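Local atomic coordinates of light Chain (Clostridium botulinum, PDB entry 6BVD), a protein that is the zinc protease light chain of a mosaic botulinum neurotoxin and, as in related toxins, probably cleaves a neuronal SNARE protein. Residues R99-S102 and G106-L109; K220-I225 and S385-V390; G392-A397 and Q403-G408. All coordinates share one frame; numbering follows the deposited sequence.

Overall arrangement
From the N terminus, contact 1 comes first: it closes the short turn that joins helix 83-100 to helix 104-115. Contact 2 bridges 159 residues, bringing the start of the zinc-binding helix 222-237 against the loop 385-390, which also holds a calcium ion shared with the second subunit. Contact 3 closes a small loop between 392-397 and 403-408, where the chain enters edge strand 406-408. The three follow one another in series, neither nested nor crossed, yet they meet in space. Arg99 joins contact 1 to contact 2 through Asp221 and the backbone of Glu389, while Tyr387 packs against Gly392 and Phe393, linking contact 2 to contact 3.

Contact 1 of 3, residues R99-S102 and G106-L109; sequences RINS and GQIL
Gln107 folds back across the turn between two successive helices, and its NE2 donates a hydrogen bond to the backbone O of Asn101 at 3.0 Å. The bond is nearly straight, 161° at the hydrogen. The acceptor lies close to the plane of the Gln107 amide, whereas the donor stands well above the plane of the Asn101 carbonyl and not on a lone pair. With Gln107 CG anti to its own carbonyl carbon (chi1 -71°) and the chain extended from there, the amide is carried alongside the end of the first helix. On the way, CG passes 3.4 Å from OD1 of Asn101. The two side chains cross at about a right angle with their amide planes 72° apart. A water links the Asn101 side chain to the backbone of the second helix, donating to Asn101 OD1 at 2.6 Å and to Gln107 O at 3.0 Å. The other end of the Asn101 amide, ND2, is hydrogen-bonded to Val5 O, near the N terminus of the chain.

Behind this polar pair, Gly106 has no side chain to hold the backbones apart, and its CA makes a CA-H...O contact of 3.3 Å with Ile100 O. Ile100 CG2 rests 3.5 Å from Gly106 O, and the Ile100 side chain also packs on Leu226 and Met227 of helix 222-237.

Further back, the end of helix 83-100 is secured within the turn itself: Arg99 O accepts from Ser102 N and also from Ser102 OG, the latter at 2.7 Å on a lone pair in the carbonyl plane. Asn101 is the first residue to leave helical geometry, and carbonyls at such an end lack the donors of a further helical turn. Gln107 and Ser102 provide side-chain donors there, probably easing the partial negative charge of the helix terminus.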
ATOM      1  N   ARG A  99      -2.654   2.205   6.364  1.00 24.24           N
ATOM      2  CA  ARG A  99      -1.564   3.116   6.781  1.00 26.42           C
ATOM      3  C   ARG A  99      -1.196   2.813   8.249  1.00 21.58           C
ATOM      4  O   ARG A  99      -0.037   2.606   8.590  1.00 18.49           O
ATOM      5  CB  ARG A  99      -2.003   4.578   6.573  1.00 22.61           C
ATOM      6  CG  ARG A  99      -1.046   5.663   7.188  1.00 23.26           C
ATOM      7  CD  ARG A  99      -0.934   6.845   6.253  1.00 13.46           C
ATOM      8  NE  ARG A  99      -0.101   7.930   6.799  1.00 16.81           N
ATOM      9  CZ  ARG A  99       1.220   7.874   6.961  1.00 21.72           C
ATOM     10  NH1 ARG A  99       1.914   6.775   6.652  1.00 14.49           N
ATOM     11  NH2 ARG A  99       1.862   8.933   7.462  1.00 20.55           N
ATOM     12  N   ILE A 100      -2.212   2.721   9.112  1.00 17.44           N
ATOM     13  CA  ILE A 100      -1.982   2.425  10.512  1.00 18.70           C
ATOM     14  C   ILE A 100      -1.258   1.088  10.672  1.00 23.08           C
ATOM     15  O   ILE A 100      -0.334   0.935  11.497  1.00 24.10           O
ATOM     16  CB  ILE A 100      -3.313   2.407  11.308  1.00 14.94           C
ATOM     17  CG1 ILE A 100      -3.964   3.806  11.312  1.00 16.25           C
ATOM     18  CG2 ILE A 100      -3.026   1.965  12.696  1.00 16.50           C
ATOM     19  CD1 ILE A 100      -5.423   3.848  11.841  1.00 12.52           C
ATOM     20  N   ASN A 101      -1.635   0.121   9.841  1.00 24.36           N
ATOM     21  CA  ASN A 101      -1.036  -1.205   9.933  1.00 28.24           C
ATOM     22  C   ASN A 101       0.333  -1.274   9.240  1.00 23.55           C
ATOM     23  O   ASN A 101       0.893  -2.349   9.148  1.00 22.79           O
ATOM     24  CB  ASN A 101      -1.992  -2.275   9.322  1.00 22.91           C
ATOM     25  CG  ASN A 101      -1.961  -3.597  10.077  1.00 21.86           C
ATOM     26  OD1 ASN A 101      -1.707  -3.637  11.281  1.00 20.18           O
ATOM     27  ND2 ASN A 101      -2.236  -4.708   9.363  1.00 21.53           N
ATOM     28  N   SER A 102       0.871  -0.148   8.750  1.00 21.83           N
ATOM     29  CA  SER A 102       2.147  -0.211   7.989  1.00 28.58           C
ATOM     30  C   SER A 102       3.375  -0.055   8.872  1.00 32.07           C
ATOM     31  O   SER A 102       4.510  -0.268   8.412  1.00 30.36           O
ATOM     32  CB  SER A 102       2.211   0.842   6.855  1.00 16.91           C
ATOM     33  OG  SER A 102       2.377   2.164   7.393  1.00 22.01           O
ATOM     34  N   GLY A 106       1.677   1.203  15.118  1.00 25.38           N
ATOM     35  CA  GLY A 106       0.266   1.171  14.746  1.00 21.34           C
ATOM     36  C   GLY A 106      -0.301  -0.243  14.660  1.00 26.36           C
ATOM     37  O   GLY A 106      -1.525  -0.449  14.795  1.00 16.62           O
ATOM     38  N   GLN A 107       0.569  -1.202  14.359  1.00 24.52           N
ATOM     39  CA  GLN A 107       0.160  -2.610  14.333  1.00 25.52           C
ATOM     40  C   GLN A 107      -0.235  -3.059  15.727  1.00 24.27           C
ATOM     41  O   GLN A 107      -1.237  -3.764  15.921  1.00 25.40           O
ATOM     42  CB  GLN A 107       1.298  -3.489  13.781  1.00 26.51           C
ATOM     43  CG  GLN A 107       1.539  -3.304  12.299  1.00 22.92           C
ATOM     44  CD  GLN A 107       2.868  -3.895  11.821  1.00 29.37           C
ATOM     45  OE1 GLN A 107       3.583  -4.556  12.575  1.00 27.25           O
ATOM     46  NE2 GLN A 107       3.195  -3.650  10.565  1.00 23.56           N
ATOM     47  N   ILE A 108       0.536  -2.617  16.714  1.00 24.36           N
ATOM     48  CA  ILE A 108       0.294  -2.968  18.101  1.00 22.11           C
ATOM     49  C   ILE A 108      -1.051  -2.334  18.543  1.00 28.63           C
ATOM     50  O   ILE A 108      -1.865  -2.984  19.222  1.00 26.87           O
ATOM     51  CB  ILE A 108       1.451  -2.492  19.032  1.00 36.87           C
ATOM     52  CG1 ILE A 108       2.804  -3.064  18.609  1.00 38.68           C
ATOM     53  CG2 ILE A 108       1.186  -2.915  20.452  1.00 29.95           C
ATOM     54  CD1 ILE A 108       2.887  -4.538  18.696  1.00 38.53           C
ATOM     55  N   LEU A 109      -1.295  -1.076  18.160  1.00 23.23           N
ATOM     56  CA  LEU A 109      -2.609  -0.442  18.444  1.00 22.48           C
ATOM     57  C   LEU A 109      -3.808  -1.258  17.875  1.00 23.00           C
ATOM     58  O   LEU A 109      -4.790  -1.535  18.583  1.00 22.45           O
ATOM     59  CB  LEU A 109      -2.654   0.962  17.860  1.00 19.85           C
ATOM     60  CG  LEU A 109      -4.013   1.675  17.964  1.00 21.58           C
ATOM     61  CD1 LEU A 109      -4.444   1.823  19.423  1.00 29.49           C
ATOM     62  CD2 LEU A 109      -3.884   3.052  17.335  1.00 21.04           C
TER
HETATM   63  O   HOH W   1      -1.961  -5.129  13.406  1.00 25.34           O

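Contact 2 of 3, residues K220-I225 and S385-V390; sequences KDPALI and SIYTEV. With CA (calcium ion), chain C.
Asp221 is the N-cap of helix 222-237, the HExxH helix that supplies zinc ligands His228 and His232, and Tyr387 bonds to the same capping carboxylate. Asp221 OD1 accepts from Ala223 N at 2.8 Å and from Tyr387 OH at a short 2.5 Å. The phenol arrives on the syn side, 27° out of the carboxylate plane. Conversely, the carboxylate sits at the edge of the tyrosine ring, the two planes 63° apart. Asp221 CG lies anti to the backbone N (chi1 -174°), bringing OD1 within range of both donors. Around the hydroxyl, Ala223 CB comes to 3.6 Å from Tyr387 OH, and Pro222 CD to 4.1 Å from Tyr387 CE1. The site is buried, and OD2 of the same carboxylate forms a salt bridge with Arg99, which probably stabilises its negative charge.

Two residues after Tyr387, Glu389 chelates calcium through OE1 at 2.5 Å and OE2 at 2.8 Å, together with Asp384 and the same two residues of the second subunit. Helix 83-100 flanks Tyr387 with Leu96 and Arg99, while Leu224 turns to helix 353-360. Helix 222-237 follows directly on strand 215-219, and loop 385-390 runs between strands 373-377 and 406-408.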
ATOM      1  N   LYS A 220      -3.402  18.182   8.979  1.00 23.92           N
ATOM      2  CA  LYS A 220      -3.292  16.994   9.796  1.00 20.44           C
ATOM      3  C   LYS A 220      -3.459  15.750   8.919  1.00 23.17           C
ATOM      4  O   LYS A 220      -4.256  15.761   7.985  1.00 21.28           O
ATOM      5  CB  LYS A 220      -4.347  17.030  10.931  1.00 21.16           C
ATOM      6  CG  LYS A 220      -4.055  18.176  11.944  1.00 15.74           C
ATOM      7  CD  LYS A 220      -5.271  18.493  12.807  1.00 18.25           C
ATOM      8  CE  LYS A 220      -4.897  19.688  13.695  1.00 23.21           C
ATOM      9  NZ  LYS A 220      -6.072  20.282  14.363  1.00 30.50           N
ATOM     10  N   ASP A 221      -2.686  14.708   9.218  1.00 19.92           N
ATOM     11  CA  ASP A 221      -2.768  13.409   8.520  1.00 17.56           C
ATOM     12  C   ASP A 221      -4.001  12.648   9.053  1.00 18.41           C
ATOM     13  O   ASP A 221      -4.055  12.359  10.218  1.00 23.27           O
ATOM     14  CB  ASP A 221      -1.487  12.613   8.747  1.00 19.07           C
ATOM     15  CG  ASP A 221      -1.435  11.306   7.941  1.00 29.06           C
ATOM     16  OD1 ASP A 221      -2.478  10.612   7.885  1.00 23.69           O
ATOM     17  OD2 ASP A 221      -0.364  10.984   7.377  1.00 21.86           O
ATOM     18  N   PRO A 222      -4.986  12.345   8.189  1.00 25.10           N
ATOM     19  CA  PRO A 222      -6.187  11.618   8.665  1.00 22.53           C
ATOM     20  C   PRO A 222      -5.889  10.304   9.374  1.00 20.81           C
ATOM     21  O   PRO A 222      -6.690   9.935  10.226  1.00 20.16           O
ATOM     22  CB  PRO A 222      -6.979  11.362   7.368  1.00 22.10           C
ATOM     23  CG  PRO A 222      -6.624  12.497   6.488  1.00 25.84           C
ATOM     24  CD  PRO A 222      -5.118  12.747   6.776  1.00 22.18           C
ATOM     25  N   ALA A 223      -4.770   9.629   9.079  1.00 17.97           N
ATOM     26  CA  ALA A 223      -4.470   8.380   9.777  1.00 17.88           C
ATOM     27  C   ALA A 223      -4.161   8.627  11.274  1.00 19.30           C
ATOM     28  O   ALA A 223      -4.513   7.820  12.151  1.00 17.39           O
ATOM     29  CB  ALA A 223      -3.306   7.635   9.097  1.00 19.89           C
ATOM     30  N   LEU A 224      -3.530   9.760  11.568  1.00 17.58           N
ATOM     31  CA  LEU A 224      -3.220  10.118  12.939  1.00 25.76           C
ATOM     32  C   LEU A 224      -4.513  10.555  13.640  1.00 20.83           C
ATOM     33  O   LEU A 224      -4.718  10.215  14.817  1.00 19.77           O
ATOM     34  CB  LEU A 224      -2.138  11.246  13.004  1.00 17.81           C
ATOM     35  CG  LEU A 224      -1.696  11.553  14.434  1.00 17.96           C
ATOM     36  CD1 LEU A 224      -1.086  10.278  15.073  1.00 27.11           C
ATOM     37  CD2 LEU A 224      -0.685  12.734  14.507  1.00 27.44           C
ATOM     38  N   ILE A 225      -5.391  11.258  12.905  1.00 16.08           N
ATOM     39  CA  ILE A 225      -6.693  11.647  13.438  1.00 22.64           C
ATOM     40  C   ILE A 225      -7.509  10.377  13.795  1.00 23.11           C
ATOM     41  O   ILE A 225      -8.120  10.336  14.849  1.00 25.13           O
ATOM     42  CB  ILE A 225      -7.521  12.544  12.463  1.00 27.67           C
ATOM     43  CG1 ILE A 225      -6.756  13.853  12.137  1.00 20.84           C
ATOM     44  CG2 ILE A 225      -8.872  12.890  13.086  1.00 26.49           C
ATOM     45  CD1 ILE A 225      -6.397  14.699  13.384  1.00 22.98           C
ATOM     46  N   SER A 385      -0.195   9.608  -5.657  1.00 25.97           N
ATOM     47  CA  SER A 385       0.764  10.713  -5.868  1.00 33.99           C
ATOM     48  C   SER A 385       0.573  11.879  -4.875  1.00 31.46           C
ATOM     49  O   SER A 385       1.411  12.805  -4.833  1.00 30.48           O
ATOM     50  CB  SER A 385       0.670  11.262  -7.300  1.00 28.81           C
ATOM     51  OG  SER A 385      -0.559  11.904  -7.549  1.00 27.98           O
ATOM     52  N   ILE A 386      -0.507  11.840  -4.082  1.00 21.75           N
ATOM     53  CA  ILE A 386      -0.824  12.893  -3.088  1.00 21.09           C
ATOM     54  C   ILE A 386      -0.665  12.373  -1.659  1.00 29.79           C
ATOM     55  O   ILE A 386      -0.091  13.017  -0.787  1.00 21.44           O
ATOM     56  CB  ILE A 386      -2.293  13.414  -3.270  1.00 30.82           C
ATOM     57  CG1 ILE A 386      -2.495  13.989  -4.673  1.00 24.20           C
ATOM     58  CG2 ILE A 386      -2.702  14.379  -2.142  1.00 26.34           C
ATOM     59  CD1 ILE A 386      -1.632  15.175  -4.963  1.00 32.95           C
ATOM     60  N   TYR A 387      -1.205  11.179  -1.428  1.00 20.53           N
ATOM     61  CA  TYR A 387      -1.238  10.596  -0.120  1.00 24.34           C
ATOM     62  C   TYR A 387      -1.028   9.085  -0.245  1.00 20.92           C
ATOM     63  O   TYR A 387      -1.742   8.445  -1.005  1.00 21.46           O
ATOM     64  CB  TYR A 387      -2.593  10.907   0.534  1.00 24.14           C
ATOM     65  CG  TYR A 387      -2.744  10.427   1.939  1.00 25.79           C
ATOM     66  CD1 TYR A 387      -2.328  11.213   2.997  1.00 26.47           C
ATOM     67  CD2 TYR A 387      -3.379   9.210   2.233  1.00 25.81           C
ATOM     68  CE1 TYR A 387      -2.472  10.800   4.297  1.00 17.15           C
ATOM     69  CE2 TYR A 387      -3.538   8.792   3.553  1.00 18.54           C
ATOM     70  CZ  TYR A 387      -3.101   9.598   4.583  1.00 18.57           C
ATOM     71  OH  TYR A 387      -3.272   9.220   5.916  1.00 21.43           O
ATOM     72  N   THR A 388      -0.069   8.512   0.470  1.00 24.01           N
ATOM     73  CA  THR A 388       0.144   7.051   0.381  1.00 20.08           C
ATOM     74  C   THR A 388      -0.051   6.317   1.689  1.00 20.16           C
ATOM     75  O   THR A 388       0.088   6.903   2.788  1.00 17.33           O
ATOM     76  CB  THR A 388       1.566   6.692  -0.100  1.00 25.17           C
ATOM     77  OG1 THR A 388       2.551   7.155   0.849  1.00 27.20           O
ATOM     78  CG2 THR A 388       1.815   7.257  -1.490  1.00 22.68           C
ATOM     79  N   GLU A 389      -0.353   5.013   1.608  1.00 16.22           N
ATOM     80  CA  GLU A 389      -0.363   4.193   2.844  1.00 20.52           C
ATOM     81  C   GLU A 389       0.930   4.303   3.665  1.00 20.39           C
ATOM     82  O   GLU A 389       0.888   4.456   4.875  1.00 26.79           O
ATOM     83  CB  GLU A 389      -0.549   2.687   2.501  1.00 24.41           C
ATOM     84  CG  GLU A 389      -1.935   2.330   1.904  1.00 23.73           C
ATOM     85  CD  GLU A 389      -2.050   2.496   0.393  1.00 28.11           C
ATOM     86  OE1 GLU A 389      -1.098   2.945  -0.324  1.00 22.18           O
ATOM     87  OE2 GLU A 389      -3.147   2.200  -0.118  1.00 24.11           O
ATOM     88  N   VAL A 390       2.075   4.171   3.009  1.00 20.30           N
ATOM     89  CA  VAL A 390       3.363   4.048   3.709  1.00 24.00           C
ATOM     90  C   VAL A 390       3.854   5.404   4.248  1.00 21.48           C
ATOM     91  O   VAL A 390       4.490   5.444   5.314  1.00 26.94           O
ATOM     92  CB  VAL A 390       4.463   3.386   2.785  1.00 32.82           C
ATOM     93  CG1 VAL A 390       4.732   4.210   1.521  1.00 29.28           C
ATOM     94  CG2 VAL A 390       5.779   3.110   3.535  1.00 32.22           C
TER
HETATM   95 CA    CA C 501      -2.170   2.998  -2.600  1.00 21.31          CA

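Contact 3 of 3, residues G392-A397 and Q403-G408; sequences GFNIGA and QGQNIG
Asn394 and Gly404 bring the two segments within 4.4 Å of each other, CA to CA, although neither has regular secondary structure at that point. Asn394 is the centre of an inverse gamma turn, closed by a weak bond from Ile395 N to Phe393 O. Opposite it, residues 403-405 take up helical angles without the regular bonds of a helix; Asn406 N bonds to Gln403 O, and the chain then enters the short, weakly bonded strand 406-408.

The absence of a side chain on Gly404 leaves room for the amide of Asn394, whose OD1 stands 3.3 Å from Gly404 CA. Asn394 CG lies anti to its carbonyl carbon (chi1 -66°), which swings the amide over to Gly404 and Gln405. From the other end of that amide, ND2 donates to Gln405 OE1 at 3.0 Å with an angle of 161° at the hydrogen. OE1 lies almost in the asparagine amide plane, and the two amide planes are 47° apart. Gln405 is itself held from two further directions: OE1 also accepts from Lys363 N, and NE2 donates to Ile219 O, which should fix the rotation of the amide. Phe393 packs against the same turn, with CB 3.5 Å from Gly404 O and CD2 4.2 Å from Gln405 CG. Its ring also meets that of Tyr387 edge-to-face.

Beyond the contact, Asn406 OD1 accepts from Gly408 N at 3.1 Å in an Asx turn. The loop also faces the dimer partner, where Ile395 O bonds to Asn11 of the second subunit. Overall, a compact loop delivers the chain to an edge strand, 406-408, which pairs antiparallel with strand 215-219 in a five-stranded sheet.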
ATOM      1  N   GLY A 392       1.927   8.766   3.891  1.00 21.34           N
ATOM      2  CA  GLY A 392       0.965   9.841   3.973  1.00 15.25           C
ATOM      3  C   GLY A 392       1.231  10.929   2.941  1.00 27.73           C
ATOM      4  O   GLY A 392       1.406  10.658   1.747  1.00 21.36           O
ATOM      5  N   PHE A 393       1.220  12.185   3.386  1.00 24.20           N
ATOM      6  CA  PHE A 393       1.466  13.285   2.460  1.00 19.13           C
ATOM      7  C   PHE A 393       2.947  13.470   2.167  1.00 23.10           C
ATOM      8  O   PHE A 393       3.306  14.132   1.178  1.00 23.35           O
ATOM      9  CB  PHE A 393       0.951  14.621   3.026  1.00 18.78           C
ATOM     10  CG  PHE A 393      -0.545  14.686   3.215  1.00 19.77           C
ATOM     11  CD1 PHE A 393      -1.394  14.751   2.119  1.00 19.15           C
ATOM     12  CD2 PHE A 393      -1.082  14.764   4.488  1.00 24.45           C
ATOM     13  CE1 PHE A 393      -2.787  14.857   2.316  1.00 18.81           C
ATOM     14  CE2 PHE A 393      -2.460  14.880   4.689  1.00 25.21           C
ATOM     15  CZ  PHE A 393      -3.304  14.914   3.592  1.00 22.30           C
ATOM     16  N   ASN A 394       3.771  12.954   3.070  1.00 18.54           N
ATOM     17  CA  ASN A 394       5.197  13.240   3.077  1.00 20.51           C
ATOM     18  C   ASN A 394       6.002  12.248   2.185  1.00 25.60           C
ATOM     19  O   ASN A 394       6.872  11.529   2.657  1.00 23.52           O
ATOM     20  CB  ASN A 394       5.711  13.248   4.534  1.00 18.91           C
ATOM     21  CG  ASN A 394       5.120  14.399   5.382  1.00 25.80           C
ATOM     22  OD1 ASN A 394       4.969  15.531   4.905  1.00 26.54           O
ATOM     23  ND2 ASN A 394       4.747  14.087   6.635  1.00 25.46           N
ATOM     24  N   ILE A 395       5.698  12.272   0.894  1.00 19.37           N
ATOM     25  CA  ILE A 395       6.286  11.399  -0.116  1.00 22.91           C
ATOM     26  C   ILE A 395       7.662  11.929  -0.554  1.00 26.29           C
ATOM     27  O   ILE A 395       7.798  13.114  -0.856  1.00 23.44           O
ATOM     28  CB  ILE A 395       5.364  11.311  -1.348  1.00 24.19           C
ATOM     29  CG1 ILE A 395       3.968  10.817  -0.950  1.00 29.53           C
ATOM     30  CG2 ILE A 395       5.957  10.416  -2.400  1.00 30.86           C
ATOM     31  CD1 ILE A 395       2.864  11.087  -2.029  1.00 28.92           C
ATOM     32  N   GLY A 396       8.667  11.063  -0.556  1.00 22.56           N
ATOM     33  CA  GLY A 396       9.999  11.438  -1.079  1.00 23.42           C
ATOM     34  C   GLY A 396      10.575  12.612  -0.279  1.00 27.57           C
ATOM     35  O   GLY A 396      10.516  12.626   0.951  1.00 23.64           O
ATOM     36  N   ALA A 397      11.116  13.602  -0.977  1.00 31.60           N
ATOM     37  CA  ALA A 397      11.785  14.718  -0.308  1.00 29.18           C
ATOM     38  C   ALA A 397      10.779  15.625   0.417  1.00 28.54           C
ATOM     39  O   ALA A 397      11.154  16.500   1.189  1.00 29.72           O
ATOM     40  CB  ALA A 397      12.631  15.517  -1.325  1.00 22.94           C
ATOM     41  N   GLN A 403       7.317  19.017   4.639  1.00 27.27           N
ATOM     42  CA  GLN A 403       6.855  19.911   3.577  1.00 27.44           C
ATOM     43  C   GLN A 403       5.567  19.386   2.925  1.00 34.18           C
ATOM     44  O   GLN A 403       4.716  20.170   2.472  1.00 30.77           O
ATOM     45  CB  GLN A 403       7.958  20.098   2.537  1.00 30.39           C
ATOM     46  CG  GLN A 403       7.741  21.275   1.606  1.00 45.27           C
ATOM     47  CD  GLN A 403       7.774  22.620   2.363  1.00 48.59           C
ATOM     48  OE1 GLN A 403       8.515  22.781   3.334  1.00 49.93           O
ATOM     49  NE2 GLN A 403       6.920  23.553   1.955  1.00 43.30           N
ATOM     50  N   GLY A 404       5.402  18.060   2.921  1.00 29.27           N
ATOM     51  CA  GLY A 404       4.194  17.452   2.390  1.00 22.28           C
ATOM     52  C   GLY A 404       2.936  17.894   3.126  1.00 25.51           C
ATOM     53  O   GLY A 404       1.870  17.932   2.529  1.00 29.14           O
ATOM     54  N   GLN A 405       3.049  18.238   4.409  1.00 23.35           N
ATOM     55  CA  GLN A 405       1.893  18.718   5.161  1.00 21.78           C
ATOM     56  C   GLN A 405       1.787  20.249   5.151  1.00 27.13           C
ATOM     57  O   GLN A 405       0.756  20.815   5.521  1.00 26.63           O
ATOM     58  CB  GLN A 405       1.965  18.217   6.599  1.00 23.60           C
ATOM     59  CG  GLN A 405       1.905  16.683   6.731  1.00 26.19           C
ATOM     60  CD  GLN A 405       2.104  16.251   8.187  1.00 22.65           C
ATOM     61  OE1 GLN A 405       3.125  15.675   8.542  1.00 24.20           O
ATOM     62  NE2 GLN A 405       1.129  16.553   9.033  1.00 18.52           N
ATOM     63  N   ASN A 406       2.844  20.921   4.689  1.00 27.64           N
ATOM     64  CA  ASN A 406       2.853  22.397   4.696  1.00 27.34           C
ATOM     65  C   ASN A 406       1.916  22.981   3.629  1.00 30.04           C
ATOM     66  O   ASN A 406       2.169  22.821   2.436  1.00 34.73           O
ATOM     67  CB  ASN A 406       4.281  22.923   4.460  1.00 21.89           C
ATOM     68  CG  ASN A 406       4.406  24.413   4.807  1.00 32.85           C
ATOM     69  OD1 ASN A 406       3.494  25.202   4.526  1.00 30.00           O
ATOM     70  ND2 ASN A 406       5.525  24.796   5.407  1.00 28.94           N
ATOM     71  N   ILE A 407       0.862  23.682   4.033  1.00 23.63           N
ATOM     72  CA  ILE A 407      -0.099  24.130   3.033  1.00 26.01           C
ATOM     73  C   ILE A 407      -0.062  25.643   2.793  1.00 28.40           C
ATOM     74  O   ILE A 407      -0.822  26.167   1.984  1.00 36.09           O
ATOM     75  CB  ILE A 407      -1.546  23.695   3.419  1.00 27.45           C
ATOM     76  CG1 ILE A 407      -1.892  24.163   4.827  1.00 28.88           C
ATOM     77  CG2 ILE A 407      -1.654  22.159   3.316  1.00 27.40           C
ATOM     78  CD1 ILE A 407      -3.371  23.911   5.247  1.00 31.19           C
ATOM     79  N   GLY A 408       0.816  26.351   3.481  1.00 32.82           N
ATOM     80  CA  GLY A 408       0.900  27.791   3.275  1.00 35.69           C
ATOM     81  C   GLY A 408       1.238  28.550   4.542  1.00 39.28           C
ATOM     82  O   GLY A 408       1.334  27.977   5.617  1.00 39.25           O
TER